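Local coordinates for protein Alpha/beta hydrolase (Paenibacillus sp. VTT E-133280, PDB 6TJ2) that probably hydrolyses methyl salicylate outside the cell, as an esterase resembling tobacco salicylic acid binding protein 2, at residues A152-L160 / I237-Q248; F182-A190 / K261-R269. One frame throughout, in Å; residues are numbered along the deposited sequence.

Interaction 1. Residues A152-L160 / I237-Q248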
ATOM      1  N   ALA A 152       3.108 -23.429   5.219  1.00 13.27           N
ATOM      2  CA  ALA A 152       1.872 -23.305   6.009  1.00 14.41           C
ATOM      3  C   ALA A 152       2.111 -22.414   7.250  1.00 13.59           C
ATOM      4  O   ALA A 152       1.167 -21.628   7.567  1.00 14.37           O
ATOM      5  CB  ALA A 152       1.398 -24.697   6.418  1.00 16.73           C
ATOM      6  N   ASP A 153       3.307 -22.454   7.798  1.00 12.70           N
ATOM      7  CA  ASP A 153       3.688 -21.628   8.975  1.00 14.07           C
ATOM      8  C   ASP A 153       3.496 -20.142   8.659  1.00 13.22           C
ATOM      9  O   ASP A 153       3.463 -19.330   9.597  1.00 14.71           O
ATOM     10  CB  ASP A 153       5.117 -21.880   9.439  1.00 15.28           C
ATOM     11  CG  ASP A 153       5.380 -23.184  10.214  1.00 16.18           C
ATOM     12  OD1 ASP A 153       4.381 -23.737  10.750  1.00 20.78           O
ATOM     13  OD2 ASP A 153       6.553 -23.560  10.264  1.00 18.42           O
ATOM     14  N   GLN A 154       3.529 -19.708   7.404  1.00 11.87           N
ATOM     15  CA  GLN A 154       3.468 -18.275   7.079  1.00 11.60           C
ATOM     16  C   GLN A 154       2.071 -17.731   7.230  1.00 11.71           C
ATOM     17  O   GLN A 154       1.919 -16.513   7.282  1.00 12.31           O
ATOM     18  CB  GLN A 154       3.886 -18.062   5.613  1.00 11.18           C
ATOM     19  CG  GLN A 154       5.266 -18.610   5.251  1.00 12.11           C
ATOM     20  CD  GLN A 154       6.331 -18.340   6.269  1.00 12.83           C
ATOM     21  OE1 GLN A 154       6.539 -17.157   6.646  1.00 13.00           O
ATOM     22  NE2 GLN A 154       6.976 -19.384   6.765  1.00 13.40           N
ATOM     23  N   PHE A 155       1.055 -18.592   7.319  1.00 12.15           N
ATOM     24  CA  PHE A 155      -0.342 -18.103   7.298  1.00 11.97           C
ATOM     25  C   PHE A 155      -0.806 -17.651   8.684  1.00 12.55           C
ATOM     26  O   PHE A 155      -0.342 -18.137   9.706  1.00 12.92           O
ATOM     27  CB  PHE A 155      -1.279 -19.188   6.776  1.00 14.36           C
ATOM     28  CG  PHE A 155      -1.235 -19.306   5.269  1.00 14.96           C
ATOM     29  CD1 PHE A 155      -2.204 -18.704   4.489  1.00 15.50           C
ATOM     30  CD2 PHE A 155      -0.191 -19.994   4.677  1.00 16.57           C
ATOM     31  CE1 PHE A 155      -2.127 -18.780   3.104  1.00 15.84           C
ATOM     32  CE2 PHE A 155      -0.159 -20.109   3.295  1.00 20.23           C
ATOM     33  CZ  PHE A 155      -1.140 -19.517   2.521  1.00 18.03           C
ATOM     34  N   PRO A 156      -1.845 -16.795   8.727  1.00 12.76           N
ATOM     35  CA  PRO A 156      -2.546 -16.541   9.991  1.00 13.82           C
ATOM     36  C   PRO A 156      -3.042 -17.866  10.572  1.00 14.44           C
ATOM     37  O   PRO A 156      -3.340 -18.803   9.812  1.00 14.83           O
ATOM     38  CB  PRO A 156      -3.693 -15.624   9.590  1.00 15.84           C
ATOM     39  CG  PRO A 156      -3.280 -15.015   8.275  1.00 16.85           C
ATOM     40  CD  PRO A 156      -2.426 -16.058   7.588  1.00 14.84           C
ATOM     41  N   ALA A 157      -3.176 -17.936  11.903  1.00 15.19           N
ATOM     42  CA  ALA A 157      -3.575 -19.174  12.592  1.00 16.72           C
ATOM     43  C   ALA A 157      -4.885 -19.748  12.032  1.00 17.99           C
ATOM     44  O   ALA A 157      -4.954 -21.000  11.908  1.00 19.06           O
ATOM     45  CB  ALA A 157      -3.687 -18.901  14.084  1.00 18.15           C
ATOM     46  N   GLU A 158      -5.833 -18.899  11.706  1.00 17.60           N
ATOM     47  CA  GLU A 158      -7.197 -19.337  11.257  1.00 23.37           C
ATOM     48  C   GLU A 158      -7.055 -20.029   9.886  1.00 21.29           C
ATOM     49  O   GLU A 158      -7.638 -21.120   9.701  1.00 21.56           O
ATOM     50  CB  GLU A 158      -8.163 -18.155  11.151  1.00 27.59           C
ATOM     51  CG  GLU A 158      -8.290 -17.369  12.446  1.00 34.71           C
ATOM     52  CD  GLU A 158      -7.074 -16.551  12.900  1.00 40.43           C
ATOM     53  OE1 GLU A 158      -6.347 -16.013  12.039  1.00 31.32           O
ATOM     54  OE2 GLU A 158      -6.856 -16.447  14.143  1.00 51.30           O
ATOM     55  N   SER A 159      -6.273 -19.435   8.972  1.00 19.55           N
ATOM     56  CA  SER A 159      -6.027 -20.029   7.625  1.00 19.97           C
ATOM     57  C   SER A 159      -5.251 -21.332   7.803  1.00 18.63           C
ATOM     58  O   SER A 159      -5.517 -22.358   7.093  1.00 19.99           O
ATOM     59  CB  SER A 159      -5.260 -19.084   6.735  1.00 22.05           C
ATOM     60  OG  SER A 159      -5.975 -17.890   6.487  1.00 27.76           O
ATOM     61  N   LEU A 160      -4.250 -21.389   8.654  1.00 17.16           N
ATOM     62  CA  LEU A 160      -3.491 -22.613   8.840  1.00 17.70           C
ATOM     63  C   LEU A 160      -4.411 -23.752   9.304  1.00 19.35           C
ATOM     64  O   LEU A 160      -4.293 -24.884   8.784  1.00 18.54           O
ATOM     65  CB  LEU A 160      -2.363 -22.348   9.833  1.00 18.02           C
ATOM     66  CG  LEU A 160      -1.603 -23.546  10.281  1.00 18.03           C
ATOM     67  CD1 LEU A 160      -0.971 -24.193   9.086  1.00 19.09           C
ATOM     68  CD2 LEU A 160      -0.550 -23.171  11.312  1.00 20.19           C
ATOM     69  N   ILE A 237      -2.671 -14.935   0.636  1.00 10.84           N
ATOM     70  CA  ILE A 237      -2.499 -14.833   2.105  1.00 11.72           C
ATOM     71  C   ILE A 237      -3.071 -13.471   2.458  1.00 11.10           C
ATOM     72  O   ILE A 237      -2.831 -12.487   1.744  1.00 11.28           O
ATOM     73  CB  ILE A 237      -1.024 -15.063   2.504  1.00 13.71           C
ATOM     74  CG1 ILE A 237      -0.893 -15.157   4.021  1.00 14.36           C
ATOM     75  CG2 ILE A 237      -0.094 -14.015   1.884  1.00 13.86           C
ATOM     76  CD1 ILE A 237       0.421 -15.789   4.413  1.00 15.34           C
ATOM     77  N   PRO A 238      -3.876 -13.373   3.513  1.00 12.56           N
ATOM     78  CA  PRO A 238      -4.518 -12.101   3.830  1.00 12.87           C
ATOM     79  C   PRO A 238      -3.525 -10.948   3.999  1.00 10.97           C
ATOM     80  O   PRO A 238      -2.430 -11.127   4.566  1.00 12.25           O
ATOM     81  CB  PRO A 238      -5.239 -12.408   5.161  1.00 15.45           C
ATOM     82  CG  PRO A 238      -5.506 -13.895   5.129  1.00 16.08           C
ATOM     83  CD  PRO A 238      -4.318 -14.491   4.379  1.00 14.47           C
ATOM     84  N   GLN A 239      -3.857  -9.777   3.500  1.00 11.53           N
ATOM     85  CA  GLN A 239      -3.052  -8.588   3.737  1.00 11.33           C
ATOM     86  C   GLN A 239      -3.138  -8.142   5.210  1.00 12.05           C
ATOM     87  O   GLN A 239      -4.153  -8.354   5.850  1.00 13.59           O
ATOM     88  CB  GLN A 239      -3.448  -7.470   2.783  1.00 11.50           C
ATOM     89  CG  GLN A 239      -3.199  -7.895   1.338  1.00 11.62           C
ATOM     90  CD  GLN A 239      -3.374  -6.860   0.273  1.00 11.13           C
ATOM     91  OE1 GLN A 239      -3.234  -7.158  -0.963  1.00 12.89           O
ATOM     92  NE2 GLN A 239      -3.646  -5.634   0.636  1.00 11.09           N
ATOM     93  N   GLY A 240      -2.001  -7.697   5.702  1.00 11.51           N
ATOM     94  CA  GLY A 240      -1.838  -7.445   7.145  1.00 12.71           C
ATOM     95  C   GLY A 240      -0.500  -8.028   7.584  1.00 11.82           C
ATOM     96  O   GLY A 240       0.450  -8.170   6.837  1.00 12.14           O
ATOM     97  N   PRO A 241      -0.378  -8.345   8.879  1.00 11.12           N
ATOM     98  CA  PRO A 241       0.883  -8.796   9.448  1.00 11.46           C
ATOM     99  C   PRO A 241       1.475 -10.067   8.831  1.00 11.66           C
ATOM    100  O   PRO A 241       2.640 -10.301   9.000  1.00 13.69           O
ATOM    101  CB  PRO A 241       0.521  -9.032  10.936  1.00 14.10           C
ATOM    102  CG  PRO A 241      -0.634  -8.154  11.161  1.00 16.38           C
ATOM    103  CD  PRO A 241      -1.449  -8.153   9.886  1.00 13.96           C
ATOM    104  N   TYR A 242       0.662 -10.834   8.118  1.00 11.85           N
ATOM    105  CA  TYR A 242       1.136 -12.072   7.487  1.00 11.11           C
ATOM    106  C   TYR A 242       1.236 -11.938   5.974  1.00 10.74           C
ATOM    107  O   TYR A 242       1.568 -12.919   5.344  1.00 11.93           O
ATOM    108  CB  TYR A 242       0.193 -13.233   7.843  1.00 10.95           C
ATOM    109  CG  TYR A 242       0.056 -13.494   9.328  1.00 11.28           C
ATOM    110  CD1 TYR A 242       0.888 -14.387   9.987  1.00 12.20           C
ATOM    111  CD2 TYR A 242      -0.856 -12.797  10.087  1.00 12.66           C
ATOM    112  CE1 TYR A 242       0.798 -14.562  11.360  1.00 12.41           C
ATOM    113  CE2 TYR A 242      -0.972 -12.969  11.463  1.00 12.90           C
ATOM    114  CZ  TYR A 242      -0.141 -13.880  12.081  1.00 13.07           C
ATOM    115  OH  TYR A 242      -0.322 -14.072  13.426  1.00 14.39           O
ATOM    116  N   GLY A 243       0.976 -10.790   5.401  1.00 11.01           N
ATOM    117  CA  GLY A 243       0.835 -10.647   3.944  1.00 10.85           C
ATOM    118  C   GLY A 243       2.113 -10.846   3.155  1.00 10.48           C
ATOM    119  O   GLY A 243       3.229 -10.870   3.657  1.00 11.87           O
ATOM    120  N   PHE A 244       2.007 -10.996   1.834  1.00 10.34           N
ATOM    121  CA  PHE A 244       3.165 -11.115   0.930  1.00 10.95           C
ATOM    122  C   PHE A 244       4.090  -9.927   1.036  1.00 10.32           C
ATOM    123  O   PHE A 244       5.300 -10.140   1.048  1.00 11.15           O
ATOM    124  CB  PHE A 244       2.720 -11.253  -0.536  1.00 10.58           C
ATOM    125  CG  PHE A 244       2.157 -12.619  -0.890  1.00 10.53           C
ATOM    126  CD1 PHE A 244       2.884 -13.749  -0.627  1.00 10.23           C
ATOM    127  CD2 PHE A 244       0.909 -12.747  -1.493  1.00 10.84           C
ATOM    128  CE1 PHE A 244       2.403 -15.002  -0.936  1.00 11.14           C
ATOM    129  CE2 PHE A 244       0.433 -14.020  -1.813  1.00 11.87           C
ATOM    130  CZ  PHE A 244       1.175 -15.121  -1.547  1.00 11.18           C
ATOM    131  N   HIS A 245       3.579  -8.719   1.151  1.00  9.93           N
ATOM    132  CA  HIS A 245       4.463  -7.524   1.203  1.00 10.89           C
ATOM    133  C   HIS A 245       3.843  -6.532   2.155  1.00 11.14           C
ATOM    134  O   HIS A 245       2.662  -6.178   1.975  1.00 11.22           O
ATOM    135  CB  HIS A 245       4.664  -6.906  -0.182  1.00 10.82           C
ATOM    136  CG  HIS A 245       5.529  -5.686  -0.131  1.00 10.11           C
ATOM    137  ND1 HIS A 245       6.885  -5.751   0.066  1.00 11.44           N
ATOM    138  CD2 HIS A 245       5.157  -4.386  -0.146  1.00 11.22           C
ATOM    139  CE1 HIS A 245       7.321  -4.488   0.131  1.00 12.21           C
ATOM    140  NE2 HIS A 245       6.320  -3.678   0.007  1.00 12.03           N
ATOM    141  N   PRO A 246       4.567  -5.998   3.165  1.00 11.20           N
ATOM    142  CA  PRO A 246       5.997  -6.196   3.357  1.00 10.96           C
ATOM    143  C   PRO A 246       6.425  -7.427   4.162  1.00 10.72           C
ATOM    144  O   PRO A 246       7.634  -7.650   4.314  1.00 12.70           O
ATOM    145  CB  PRO A 246       6.419  -4.953   4.168  1.00 13.12           C
ATOM    146  CG  PRO A 246       5.162  -4.561   4.900  1.00 14.34           C
ATOM    147  CD  PRO A 246       4.021  -4.902   3.990  1.00 12.69           C
ATOM    148  N   THR A 247       5.530  -8.263   4.648  1.00 11.33           N
ATOM    149  CA  THR A 247       5.954  -9.352   5.549  1.00 11.47           C
ATOM    150  C   THR A 247       6.789 -10.414   4.851  1.00 10.97           C
ATOM    151  O   THR A 247       7.982 -10.604   5.228  1.00 12.23           O
ATOM    152  CB  THR A 247       4.807  -9.964   6.335  1.00 12.16           C
ATOM    153  OG1 THR A 247       4.268  -8.943   7.176  1.00 14.08           O
ATOM    154  CG2 THR A 247       5.274 -11.142   7.183  1.00 13.08           C
ATOM    155  N   GLN A 248       6.284 -11.101   3.846  1.00 11.36           N
ATOM    156  CA  GLN A 248       7.099 -12.173   3.202  1.00 11.92           C
ATOM    157  C   GLN A 248       8.330 -11.545   2.536  1.00 11.00           C
ATOM    158  O   GLN A 248       9.460 -12.113   2.704  1.00 13.12           O
ATOM    159  CB  GLN A 248       6.302 -13.000   2.207  1.00 11.99           C
ATOM    160  CG  GLN A 248       5.258 -13.908   2.857  1.00 12.40           C
ATOM    161  CD  GLN A 248       5.867 -14.953   3.764  1.00 12.97           C
ATOM    162  OE1 GLN A 248       5.629 -15.028   4.996  1.00 13.93           O
ATOM    163  NE2 GLN A 248       6.713 -15.774   3.225  1.00 12.38           N
TER
HETATM  164  O   HOH W   1       3.396 -14.361   6.710  1.00 14.65           O
HETATM  165  O   HOH W   2      -2.738 -15.570  13.419  1.00 19.21           O

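Interaction 2. Residues F182-A190 / K261-R269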
ATOM      1  N   PHE A 182     -11.543 -19.334  -3.105  1.00  9.93           N
ATOM      2  CA  PHE A 182     -10.785 -19.101  -4.311  1.00  9.78           C
ATOM      3  C   PHE A 182     -11.264 -17.852  -5.034  1.00 10.43           C
ATOM      4  O   PHE A 182     -10.433 -16.965  -5.407  1.00  9.95           O
ATOM      5  CB  PHE A 182     -10.854 -20.347  -5.202  1.00 10.35           C
ATOM      6  CG  PHE A 182     -10.113 -20.214  -6.503  1.00 10.14           C
ATOM      7  CD1 PHE A 182      -8.765 -20.503  -6.594  1.00 12.04           C
ATOM      8  CD2 PHE A 182     -10.757 -19.830  -7.665  1.00 11.64           C
ATOM      9  CE1 PHE A 182      -8.087 -20.428  -7.802  1.00 13.09           C
ATOM     10  CE2 PHE A 182     -10.072 -19.737  -8.863  1.00 10.96           C
ATOM     11  CZ  PHE A 182      -8.734 -20.011  -8.919  1.00 11.06           C
ATOM     12  N   ARG A 183     -12.573 -17.765  -5.237  1.00  9.58           N
ATOM     13  CA  ARG A 183     -13.161 -16.675  -6.049  1.00 10.55           C
ATOM     14  C   ARG A 183     -12.817 -15.336  -5.408  1.00  9.77           C
ATOM     15  O   ARG A 183     -12.544 -14.361  -6.123  1.00 11.13           O
ATOM     16  CB  ARG A 183     -14.661 -16.932  -6.214  1.00 10.55           C
ATOM     17  CG  ARG A 183     -15.300 -16.028  -7.281  1.00 11.50           C
ATOM     18  CD  ARG A 183     -15.763 -14.715  -6.675  1.00 11.70           C
ATOM     19  NE  ARG A 183     -16.245 -13.814  -7.709  1.00 12.63           N
ATOM     20  CZ  ARG A 183     -15.496 -13.027  -8.464  1.00 12.11           C
ATOM     21  NH1 ARG A 183     -14.180 -13.004  -8.371  1.00 12.43           N
ATOM     22  NH2 ARG A 183     -16.044 -12.259  -9.378  1.00 12.32           N
ATOM     23  N   ASP A 184     -12.991 -15.252  -4.110  1.00 10.05           N
ATOM     24  CA  ASP A 184     -12.882 -13.970  -3.393  1.00  9.78           C
ATOM     25  C   ASP A 184     -11.461 -13.657  -2.914  1.00 10.00           C
ATOM     26  O   ASP A 184     -11.247 -12.477  -2.616  1.00 10.46           O
ATOM     27  CB  ASP A 184     -13.950 -13.825  -2.304  1.00 11.28           C
ATOM     28  CG  ASP A 184     -15.318 -13.431  -2.852  1.00 12.86           C
ATOM     29  OD1 ASP A 184     -15.418 -12.970  -3.968  1.00 11.85           O
ATOM     30  OD2 ASP A 184     -16.241 -13.490  -2.013  1.00 16.79           O
ATOM     31  N   THR A 185     -10.532 -14.600  -2.862  1.00  9.81           N
ATOM     32  CA  THR A 185      -9.189 -14.295  -2.333  1.00 10.22           C
ATOM     33  C   THR A 185      -8.063 -14.702  -3.241  1.00 10.15           C
ATOM     34  O   THR A 185      -6.951 -14.191  -2.998  1.00 10.43           O
ATOM     35  CB  THR A 185      -8.949 -14.853  -0.931  1.00 11.43           C
ATOM     36  OG1 THR A 185      -8.772 -16.266  -0.970  1.00 11.84           O
ATOM     37  CG2 THR A 185     -10.073 -14.481   0.005  1.00 12.21           C
ATOM     38  N   PHE A 186      -8.258 -15.526  -4.267  1.00  9.84           N
ATOM     39  CA  PHE A 186      -7.212 -15.869  -5.245  1.00  9.91           C
ATOM     40  C   PHE A 186      -7.411 -15.127  -6.559  1.00  9.50           C
ATOM     41  O   PHE A 186      -6.459 -14.793  -7.255  1.00 10.31           O
ATOM     42  CB  PHE A 186      -7.162 -17.383  -5.486  1.00 11.45           C
ATOM     43  CG  PHE A 186      -6.475 -18.160  -4.394  1.00 11.68           C
ATOM     44  CD1 PHE A 186      -5.385 -18.947  -4.724  1.00 15.02           C
ATOM     45  CD2 PHE A 186      -6.892 -18.171  -3.080  1.00 13.16           C
ATOM     46  CE1 PHE A 186      -4.710 -19.684  -3.757  1.00 14.39           C
ATOM     47  CE2 PHE A 186      -6.237 -18.937  -2.119  1.00 15.41           C
ATOM     48  CZ  PHE A 186      -5.122 -19.671  -2.478  1.00 15.60           C
ATOM     49  N   VAL A 187      -8.686 -14.974  -6.948  1.00  9.39           N
ATOM     50  CA  VAL A 187      -9.051 -14.300  -8.220  1.00  9.87           C
ATOM     51  C   VAL A 187     -10.065 -13.171  -7.957  1.00  9.88           C
ATOM     52  O   VAL A 187     -11.052 -12.970  -8.700  1.00 10.07           O
ATOM     53  CB  VAL A 187      -9.538 -15.328  -9.259  1.00 10.14           C
ATOM     54  CG1 VAL A 187      -8.410 -16.253  -9.681  1.00 11.10           C
ATOM     55  CG2 VAL A 187     -10.718 -16.145  -8.802  1.00  9.97           C
ATOM     56  N   ASN A 188      -9.874 -12.429  -6.877  1.00 10.33           N
ATOM     57  CA  ASN A 188     -10.778 -11.348  -6.465  1.00  9.43           C
ATOM     58  C   ASN A 188     -10.985 -10.316  -7.557  1.00 11.11           C
ATOM     59  O   ASN A 188     -12.124  -9.762  -7.582  1.00 11.02           O
ATOM     60  CB  ASN A 188     -10.248 -10.685  -5.175  1.00  9.56           C
ATOM     61  CG  ASN A 188      -8.751 -10.507  -5.058  1.00 10.11           C
ATOM     62  OD1 ASN A 188      -8.004 -11.459  -5.223  1.00 10.80           O
ATOM     63  ND2 ASN A 188      -8.330  -9.294  -4.718  1.00 10.34           N
ATOM     64  N   THR A 189     -10.086 -10.093  -8.487  1.00 10.04           N
ATOM     65  CA  THR A 189     -10.285  -9.054  -9.543  1.00 10.79           C
ATOM     66  C   THR A 189     -10.914  -9.661 -10.797  1.00 10.99           C
ATOM     67  O   THR A 189     -11.202  -8.889 -11.721  1.00 12.60           O
ATOM     68  CB  THR A 189      -8.972  -8.338  -9.875  1.00 11.48           C
ATOM     69  OG1 THR A 189      -8.089  -9.247 -10.533  1.00 11.14           O
ATOM     70  CG2 THR A 189      -8.299  -7.795  -8.646  1.00 12.55           C
ATOM     71  N   ALA A 190     -11.118 -10.956 -10.847  1.00 11.20           N
ATOM     72  CA  ALA A 190     -11.747 -11.613 -12.014  1.00 11.44           C
ATOM     73  C   ALA A 190     -13.266 -11.467 -11.978  1.00 11.21           C
ATOM     74  O   ALA A 190     -13.870 -11.360 -10.907  1.00 11.18           O
ATOM     75  CB  ALA A 190     -11.413 -13.100 -12.016  1.00 12.05           C
ATOM     76  N   LYS A 261      -0.167  -3.922 -10.411  1.00 11.46           N
ATOM     77  CA  LYS A 261      -1.600  -4.058 -10.136  1.00 11.59           C
ATOM     78  C   LYS A 261      -2.067  -5.447 -10.540  1.00 11.92           C
ATOM     79  O   LYS A 261      -1.840  -5.868 -11.671  1.00 13.58           O
ATOM     80  CB  LYS A 261      -2.339  -2.962 -10.912  1.00 14.35           C
ATOM     81  CG  LYS A 261      -3.857  -3.032 -10.796  1.00 20.79           C
ATOM     82  CD  LYS A 261      -4.734  -1.960 -11.513  1.00 24.56           C
ATOM     83  CE  LYS A 261      -6.195  -1.927 -11.043  1.00 26.01           C
ATOM     84  NZ  LYS A 261      -6.360  -1.938  -9.558  1.00 30.10           N
ATOM     85  N   GLY A 262      -2.730  -6.120  -9.629  1.00  9.82           N
ATOM     86  CA  GLY A 262      -3.326  -7.421  -9.887  1.00 10.16           C
ATOM     87  C   GLY A 262      -3.505  -8.251  -8.646  1.00  9.69           C
ATOM     88  O   GLY A 262      -3.370  -7.774  -7.545  1.00 10.77           O
ATOM     89  N   ASP A 263      -3.825  -9.522  -8.889  1.00  9.79           N
ATOM     90  CA  ASP A 263      -4.142 -10.468  -7.791  1.00  9.68           C
ATOM     91  C   ASP A 263      -3.387 -11.776  -7.993  1.00 10.18           C
ATOM     92  O   ASP A 263      -2.473 -11.844  -8.807  1.00 10.74           O
ATOM     93  CB  ASP A 263      -5.661 -10.635  -7.704  1.00  9.82           C
ATOM     94  CG  ASP A 263      -6.225 -11.371  -8.891  1.00 11.17           C
ATOM     95  OD1 ASP A 263      -5.429 -11.984  -9.670  1.00 10.98           O
ATOM     96  OD2 ASP A 263      -7.500 -11.374  -9.009  1.00 11.06           O
ATOM     97  N   HIS A 264      -3.702 -12.784  -7.200  1.00 10.15           N
ATOM     98  CA  HIS A 264      -2.869 -13.986  -7.197  1.00 10.32           C
ATOM     99  C   HIS A 264      -2.917 -14.762  -8.506  1.00  9.31           C
ATOM    100  O   HIS A 264      -1.858 -15.185  -8.980  1.00 10.63           O
ATOM    101  CB  HIS A 264      -3.299 -14.893  -6.030  1.00 10.50           C
ATOM    102  CG  HIS A 264      -2.239 -15.826  -5.581  1.00 10.66           C
ATOM    103  ND1 HIS A 264      -1.023 -15.383  -5.164  1.00 10.75           N
ATOM    104  CD2 HIS A 264      -2.218 -17.183  -5.416  1.00  9.93           C
ATOM    105  CE1 HIS A 264      -0.318 -16.397  -4.709  1.00 12.12           C
ATOM    106  NE2 HIS A 264      -0.991 -17.528  -4.862  1.00 12.68           N
ATOM    107  N   MET A 265      -4.093 -14.998  -9.054  1.00 10.53           N
ATOM    108  CA  MET A 265      -4.190 -15.943 -10.213  1.00 10.87           C
ATOM    109  C   MET A 265      -4.948 -15.382 -11.409  1.00 10.89           C
ATOM    110  O   MET A 265      -4.938 -16.070 -12.444  1.00 12.30           O
ATOM    111  CB  MET A 265      -4.789 -17.273  -9.777  1.00 13.04           C
ATOM    112  CG  MET A 265      -3.940 -17.934  -8.759  1.00 14.69           C
ATOM    113  SD  MET A 265      -4.420 -19.663  -8.603  1.00 19.45           S
ATOM    114  CE  MET A 265      -2.989 -20.356  -7.791  1.00 23.84           C
ATOM    115  N   THR A 266      -5.491 -14.175 -11.390  1.00 10.14           N
ATOM    116  CA  THR A 266      -6.177 -13.630 -12.596  1.00 10.98           C
ATOM    117  C   THR A 266      -5.146 -13.027 -13.552  1.00 11.26           C
ATOM    118  O   THR A 266      -5.181 -13.250 -14.772  1.00 11.49           O
ATOM    119  CB  THR A 266      -7.153 -12.528 -12.179  1.00 11.08           C
ATOM    120  OG1 THR A 266      -8.049 -13.035 -11.188  1.00 12.13           O
ATOM    121  CG2 THR A 266      -7.914 -11.943 -13.344  1.00 11.73           C
ATOM    122  N   THR A 267      -4.267 -12.189 -13.022  1.00 10.99           N
ATOM    123  CA  THR A 267      -3.557 -11.188 -13.837  1.00 10.90           C
ATOM    124  C   THR A 267      -2.586 -11.828 -14.784  1.00 10.97           C
ATOM    125  O   THR A 267      -2.392 -11.316 -15.904  1.00 11.62           O
ATOM    126  CB  THR A 267      -2.906 -10.171 -12.902  1.00 11.18           C
ATOM    127  OG1 THR A 267      -3.811  -9.855 -11.834  1.00 12.35           O
ATOM    128  CG2 THR A 267      -2.504  -8.881 -13.611  1.00 12.82           C
ATOM    129  N   VAL A 268      -1.982 -12.934 -14.406  1.00 10.99           N
ATOM    130  CA  VAL A 268      -1.036 -13.609 -15.346  1.00 12.68           C
ATOM    131  C   VAL A 268      -1.788 -14.125 -16.565  1.00 13.15           C
ATOM    132  O   VAL A 268      -1.171 -14.434 -17.619  1.00 14.03           O
ATOM    133  CB  VAL A 268      -0.246 -14.756 -14.701  1.00 14.92           C
ATOM    134  CG1 VAL A 268       0.669 -14.187 -13.636  1.00 14.99           C
ATOM    135  CG2 VAL A 268      -1.139 -15.873 -14.214  1.00 15.42           C
ATOM    136  N   ARG A 269      -3.107 -14.292 -16.484  1.00 12.76           N
ATOM    137  CA  ARG A 269      -3.943 -14.741 -17.638  1.00 13.77           C
ATOM    138  C   ARG A 269      -4.514 -13.549 -18.360  1.00 14.55           C
ATOM    139  O   ARG A 269      -4.541 -13.585 -19.605  1.00 17.07           O
ATOM    140  CB  ARG A 269      -5.105 -15.630 -17.208  1.00 15.97           C
ATOM    141  CG  ARG A 269      -4.666 -17.054 -16.982  1.00 16.79           C
ATOM    142  CD  ARG A 269      -4.506 -17.301 -15.512  1.00 19.02           C
ATOM    143  NE  ARG A 269      -4.270 -18.722 -15.359  1.00 19.04           N
ATOM    144  CZ  ARG A 269      -4.622 -19.435 -14.299  1.00 16.74           C
ATOM    145  NH1 ARG A 269      -5.086 -18.879 -13.204  1.00 15.10           N
ATOM    146  NH2 ARG A 269      -4.445 -20.733 -14.340  1.00 19.43           N
TER
HETATM  147  O   HOH W   3      -5.493 -12.441  -4.699  1.00 10.18           O
HETATM  148  O   HOH W   4      -6.230  -8.673 -12.502  1.00 14.23           O

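Interaction 1. Residues A152-L160 / I237-Q248
Ile237 reaches into the angle between Phe155 and the peptide before it, and its side chain can be followed atom by atom. Ile237 CB sits 3.9 Å from Phe155 CE1. At CB the chain forks: the CG2 branch lies over the face of the Phe244 ring, while Ile237 CG1, anti to the backbone N (chi1 -172°), comes within 3.8 Å of Phe155 CD1. The tip, Ile237 CD1, ends over one face of the Phe155 ring in a CH-pi contact, 4.0 Å from its centroid, and also lies 3.3 Å from Gln154 O. Pro156 covers the Tyr242 ring in turn, its CA 3.9 Å above the ring centre and only 3° off the normal, with Pro156 CG beyond the rim, near Tyr242 CG and CD2. Water bridges the segments at two places: one molecule lies between Gln154 O and Tyr242 O, another accepts from Ala157 N and is hydrogen-bonded to Tyr242 OH. Gln154, bent at chi2, lays CB and CG against the amide of Gln248 and donates from NE2 to Ser150 O and Gln149 OE1. Cutting it back to an alanine here would probably leave those two oxygens without their donor and open a gap beside Gln248. The contact fits the root of an alpha/beta-hydrolase cap: the entry to helix 157-170, inserted between strands 134-139 and 226-231, rests on the loop that follows the latter strand.

Interaction 2. Residues F182-A190 / K261-R269
The loop bearing His264, the probable histidine of a Ser-His-Asp catalytic triad, is tied to the turn after helix 179-185 chiefly through its neighbour Asp263. Three donors converge on Asp263 OD2. Thr189 N gives a fairly straight bond (2.9 Å to OD2, 162°) to the anti lone pair, Thr266 OG1 takes the syn one, and Thr189 OG1 comes down from above the carboxylate plane, 2.7 Å from OD2. The other oxygen, Asp263 OD1, accepts from Thr266 N at 2.8 Å, an Asx motif that holds the carboxylate against rotation. With all four donors this buried group is probably stabilised as the anion. Asp263 CG stands between its own N and carbonyl carbon (chi1 69°), which brings the carboxylate within reach of both Thr266 donors, N and OG1. In the alpha/beta-hydrolase fold the catalytic histidine follows the last strand, and His264 indeed comes after strand 256-260; its ND1 is hydrogen-bonded to Asp234. Met265 N donates to Phe186 O (3.0 Å), fixing the backbone right beside it. The His264 ring turns an edge to the Phe186 face in an offset edge-to-face pair, planes at 88° and centroids 5.4 Å apart. Extended beyond CG, Met265 brings SD to the edges of two rings, 3.8 Å from Phe182 CE1 and 4.1 Å from Phe186 CD1, as Met-aromatic contacts.

How the interactions relate
The centres of interactions 1 and 2 lie about 17 Å apart, yet the two meet at the probable active site, where Phe244 CZ packs 3.7 Å from His264 CE1. Asp234, the likely acid of the triad, joins them: Phe244 touches it and His264 is hydrogen-bonded to it. Residues 152-160 and 182-190 both belong to the insertion between strands 134-139 and 226-231, whereas 237-248 and 261-269 follow successive strands, 226-231 and 256-260. The insertion thus contacts the chain that follows each of the strands leading to the probable acid and histidine. Each contact also borders the second subunit, whose Phe257 packs against Gln239 and accepts a hydrogen bond from Asn188 through its carbonyl.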